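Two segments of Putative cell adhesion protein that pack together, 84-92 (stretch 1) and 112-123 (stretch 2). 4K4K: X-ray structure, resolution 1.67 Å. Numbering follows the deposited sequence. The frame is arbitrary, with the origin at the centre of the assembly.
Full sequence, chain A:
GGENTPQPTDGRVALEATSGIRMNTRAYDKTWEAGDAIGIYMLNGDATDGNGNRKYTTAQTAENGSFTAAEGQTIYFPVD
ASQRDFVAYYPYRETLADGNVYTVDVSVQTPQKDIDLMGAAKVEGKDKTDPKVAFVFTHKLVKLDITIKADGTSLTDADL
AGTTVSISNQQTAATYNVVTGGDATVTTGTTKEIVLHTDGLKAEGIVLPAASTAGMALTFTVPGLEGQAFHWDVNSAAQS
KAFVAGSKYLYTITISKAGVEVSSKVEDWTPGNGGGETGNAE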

# COMPACT_ATOMS: atom_id res chain seq x y z
N ARG A 84 -3.67 -26.60 8.07
CA ARG A 84 -4.03 -25.26 8.51
C ARG A 84 -3.90 -24.32 7.34
O ARG A 84 -3.19 -24.62 6.37
CB ARG A 84 -3.13 -24.78 9.68
CG ARG A 84 -3.29 -25.54 11.01
CD ARG A 84 -4.68 -25.35 11.64
NE ARG A 84 -4.75 -26.01 12.94
CZ ARG A 84 -5.05 -27.29 13.10
NH1 ARG A 84 -5.29 -28.07 12.05
NH2 ARG A 84 -5.04 -27.83 14.32
N ASP A 85 -4.57 -23.16 7.44
CA ASP A 85 -4.47 -22.11 6.42
C ASP A 85 -3.70 -20.95 6.98
O ASP A 85 -3.58 -20.83 8.20
CB ASP A 85 -5.86 -21.66 5.98
CG ASP A 85 -6.77 -22.81 5.61
OD1 ASP A 85 -6.26 -23.81 5.05
OD2 ASP A 85 -7.98 -22.72 5.87
N PHE A 86 -3.16 -20.10 6.10
CA PHE A 86 -2.32 -18.99 6.53
C PHE A 86 -2.72 -17.74 5.84
O PHE A 86 -2.97 -17.76 4.63
CB PHE A 86 -0.81 -19.30 6.22
CG PHE A 86 -0.28 -20.40 7.10
CD1 PHE A 86 -0.48 -21.74 6.77
CD2 PHE A 86 0.35 -20.10 8.31
CE1 PHE A 86 -0.04 -22.76 7.62
CE2 PHE A 86 0.79 -21.12 9.16
CZ PHE A 86 0.60 -22.44 8.82
N VAL A 87 -2.72 -16.64 6.58
CA VAL A 87 -2.97 -15.30 6.04
C VAL A 87 -1.93 -14.37 6.65
O VAL A 87 -1.39 -14.67 7.72
CB VAL A 87 -4.42 -14.77 6.25
CG1 VAL A 87 -5.44 -15.63 5.53
CG2 VAL A 87 -4.76 -14.63 7.74
N ALA A 88 -1.68 -13.22 6.00
CA ALA A 88 -0.73 -12.23 6.51
C ALA A 88 -1.08 -10.86 6.02
O ALA A 88 -1.82 -10.71 5.05
CB ALA A 88 0.71 -12.59 6.08
N TYR A 89 -0.51 -9.85 6.68
CA TYR A 89 -0.71 -8.47 6.25
C TYR A 89 0.56 -7.68 6.53
O TYR A 89 1.40 -8.08 7.34
CB TYR A 89 -1.95 -7.81 6.94
CG TYR A 89 -1.67 -7.49 8.40
CD1 TYR A 89 -1.69 -8.49 9.37
CD2 TYR A 89 -1.26 -6.21 8.79
CE1 TYR A 89 -1.35 -8.22 10.70
CE2 TYR A 89 -0.90 -5.93 10.11
CZ TYR A 89 -0.91 -6.95 11.05
OH TYR A 89 -0.56 -6.67 12.35
N TYR A 90 0.67 -6.54 5.87
CA TYR A 90 1.77 -5.60 6.03
C TYR A 90 1.16 -4.19 6.07
O TYR A 90 0.24 -3.95 5.29
CB TYR A 90 2.75 -5.74 4.82
CG TYR A 90 3.77 -4.62 4.74
CD1 TYR A 90 4.97 -4.69 5.44
CD2 TYR A 90 3.47 -3.43 4.06
CE1 TYR A 90 5.86 -3.61 5.46
CE2 TYR A 90 4.39 -2.37 4.02
CZ TYR A 90 5.58 -2.47 4.73
OH TYR A 90 6.48 -1.43 4.74
N PRO A 91 1.68 -3.24 6.86
CA PRO A 91 2.76 -3.38 7.84
C PRO A 91 2.24 -3.85 9.18
O PRO A 91 1.16 -3.43 9.63
CB PRO A 91 3.35 -1.96 7.91
CG PRO A 91 2.12 -1.08 7.72
CD PRO A 91 1.18 -1.85 6.79
N TYR A 92 3.00 -4.75 9.80
CA TYR A 92 2.65 -5.28 11.12
C TYR A 92 2.33 -4.17 12.12
O TYR A 92 3.02 -3.14 12.15
CB TYR A 92 3.84 -6.10 11.65
CG TYR A 92 3.70 -6.52 13.09
CD1 TYR A 92 2.93 -7.63 13.44
CD2 TYR A 92 4.30 -5.79 14.12
CE1 TYR A 92 2.82 -8.05 14.77
CE2 TYR A 92 4.17 -6.18 15.45
CZ TYR A 92 3.44 -7.31 15.77
OH TYR A 92 3.33 -7.70 17.08
N GLN A 112 5.71 6.77 2.93
CA GLN A 112 4.71 6.02 2.17
C GLN A 112 4.59 4.57 2.64
O GLN A 112 3.47 4.05 2.72
CB GLN A 112 5.04 6.02 0.67
CG GLN A 112 4.98 7.41 0.01
CD GLN A 112 3.59 7.71 -0.50
OE1 GLN A 112 3.22 7.37 -1.63
NE2 GLN A 112 2.76 8.31 0.34
N LYS A 113 5.73 3.90 2.97
CA LYS A 113 5.72 2.48 3.38
C LYS A 113 4.89 2.24 4.66
O LYS A 113 4.38 1.14 4.82
CB LYS A 113 7.16 1.94 3.56
CG LYS A 113 7.93 2.46 4.77
CD LYS A 113 9.22 1.68 5.00
CE LYS A 113 9.91 2.05 6.29
NZ LYS A 113 9.26 1.42 7.47
N ASP A 114 4.73 3.25 5.54
CA ASP A 114 3.99 3.09 6.80
C ASP A 114 2.48 3.10 6.60
O ASP A 114 1.76 2.71 7.52
CB ASP A 114 4.40 4.17 7.80
CG ASP A 114 5.80 3.92 8.38
OD1 ASP A 114 6.42 2.89 8.02
OD2 ASP A 114 6.28 4.75 9.18
N ILE A 115 1.99 3.55 5.42
CA ILE A 115 0.54 3.54 5.15
C ILE A 115 0.22 2.58 3.97
O ILE A 115 -0.93 2.48 3.58
CB ILE A 115 -0.03 4.97 4.91
CG1 ILE A 115 0.65 5.67 3.68
CG2 ILE A 115 0.06 5.80 6.20
CD1 ILE A 115 -0.08 6.96 3.16
N ASP A 116 1.23 1.91 3.41
CA ASP A 116 1.03 1.01 2.29
C ASP A 116 0.48 -0.35 2.79
O ASP A 116 1.21 -1.34 2.87
CB ASP A 116 2.35 0.84 1.52
CG ASP A 116 2.20 0.09 0.23
OD1 ASP A 116 1.04 -0.27 -0.14
OD2 ASP A 116 3.24 -0.22 -0.39
N LEU A 117 -0.82 -0.40 3.08
CA LEU A 117 -1.46 -1.62 3.58
C LEU A 117 -1.49 -2.68 2.47
O LEU A 117 -1.93 -2.42 1.34
CB LEU A 117 -2.90 -1.28 4.03
CG LEU A 117 -3.79 -2.49 4.39
CD1 LEU A 117 -3.27 -3.24 5.63
CD2 LEU A 117 -5.28 -2.06 4.49
N MSE A 118 -1.00 -3.87 2.80
CA MSE A 118 -1.01 -5.00 1.87
C MSE A 118 -1.55 -6.23 2.59
O MSE A 118 -1.32 -6.38 3.80
CB MSE A 118 0.40 -5.32 1.31
CG MSE A 118 1.08 -4.11 0.64
SE MSE A 118 2.68 -4.68 -0.29
CE MSE A 118 3.75 -5.26 1.11
N GLY A 119 -2.22 -7.09 1.84
CA GLY A 119 -2.73 -8.35 2.37
C GLY A 119 -2.24 -9.50 1.50
O GLY A 119 -2.17 -9.37 0.28
N ALA A 120 -1.86 -10.62 2.14
CA ALA A 120 -1.43 -11.82 1.40
C ALA A 120 -2.65 -12.69 1.13
O ALA A 120 -3.43 -12.90 2.05
CB ALA A 120 -0.40 -12.61 2.22
N ALA A 121 -2.79 -13.24 -0.07
CA ALA A 121 -3.88 -14.17 -0.37
C ALA A 121 -3.79 -15.36 0.57
O ALA A 121 -2.68 -15.80 0.92
CB ALA A 121 -3.81 -14.66 -1.82
N LYS A 122 -4.93 -15.88 0.99
CA LYS A 122 -4.92 -17.03 1.88
C LYS A 122 -4.21 -18.23 1.21
O LYS A 122 -4.46 -18.54 0.04
CB LYS A 122 -6.36 -17.42 2.26
CG LYS A 122 -6.40 -18.57 3.28
CD LYS A 122 -7.81 -18.92 3.78
CE LYS A 122 -8.36 -17.92 4.77
NZ LYS A 122 -9.72 -18.32 5.24
N VAL A 123 -3.31 -18.88 1.96
CA VAL A 123 -2.64 -20.11 1.52
C VAL A 123 -3.28 -21.26 2.29
O VAL A 123 -3.18 -21.31 3.52
CB VAL A 123 -1.10 -20.05 1.70
CG1 VAL A 123 -0.43 -21.36 1.28
CG2 VAL A 123 -0.52 -18.86 0.93
O HOH W 1 -9.06 -20.52 6.81
O HOH W 2 6.65 -0.44 7.50

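Strands 84-90 and 118-123 run antiparallel, their axes inclined at 163° and 4.7 Å apart at closest approach. Two pairs of reciprocal backbone hydrogen bonds anchor the ladder. At one end, F86 N donates to V123 O (2.8 Å) and V123 N to F86 O (2.9 Å); at the other, Y90 N donates to M118 O (2.9 Å) and M118 N to Y90 O (2.8 Å). Between them, A120 N reaches A88 O at 2.9 Å in a nearly straight bond, but A88 N, buried by the contact, finds no partner in the model. CA-H...O contacts supplement the ladder, as from Y89 CA to M118 O (3.3 Å).

F86, A88 and Y90 share one sheet face with V123, A120 and M118. The small A88 and A120 pack CB to CB at 4.0 Å, while Y90 CD2 meets the CE methyl of selenomethionine M118 at 3.5 Å. Y90 has the most area covered by the opposing stretch; its ring edge faces D116 O, and water 2 links its OH (2.9 Å) to K113 NZ (3.2 Å). On the other face, Y89 pairs with G119, which has no side chain. K122 lays its aliphatic portion near V87, with CE 3.8 Å from CG1, while water 1 bridges its NZ (2.8 Å) to D85 OD2 (2.6 Å). Together the stretches bury 707 Å².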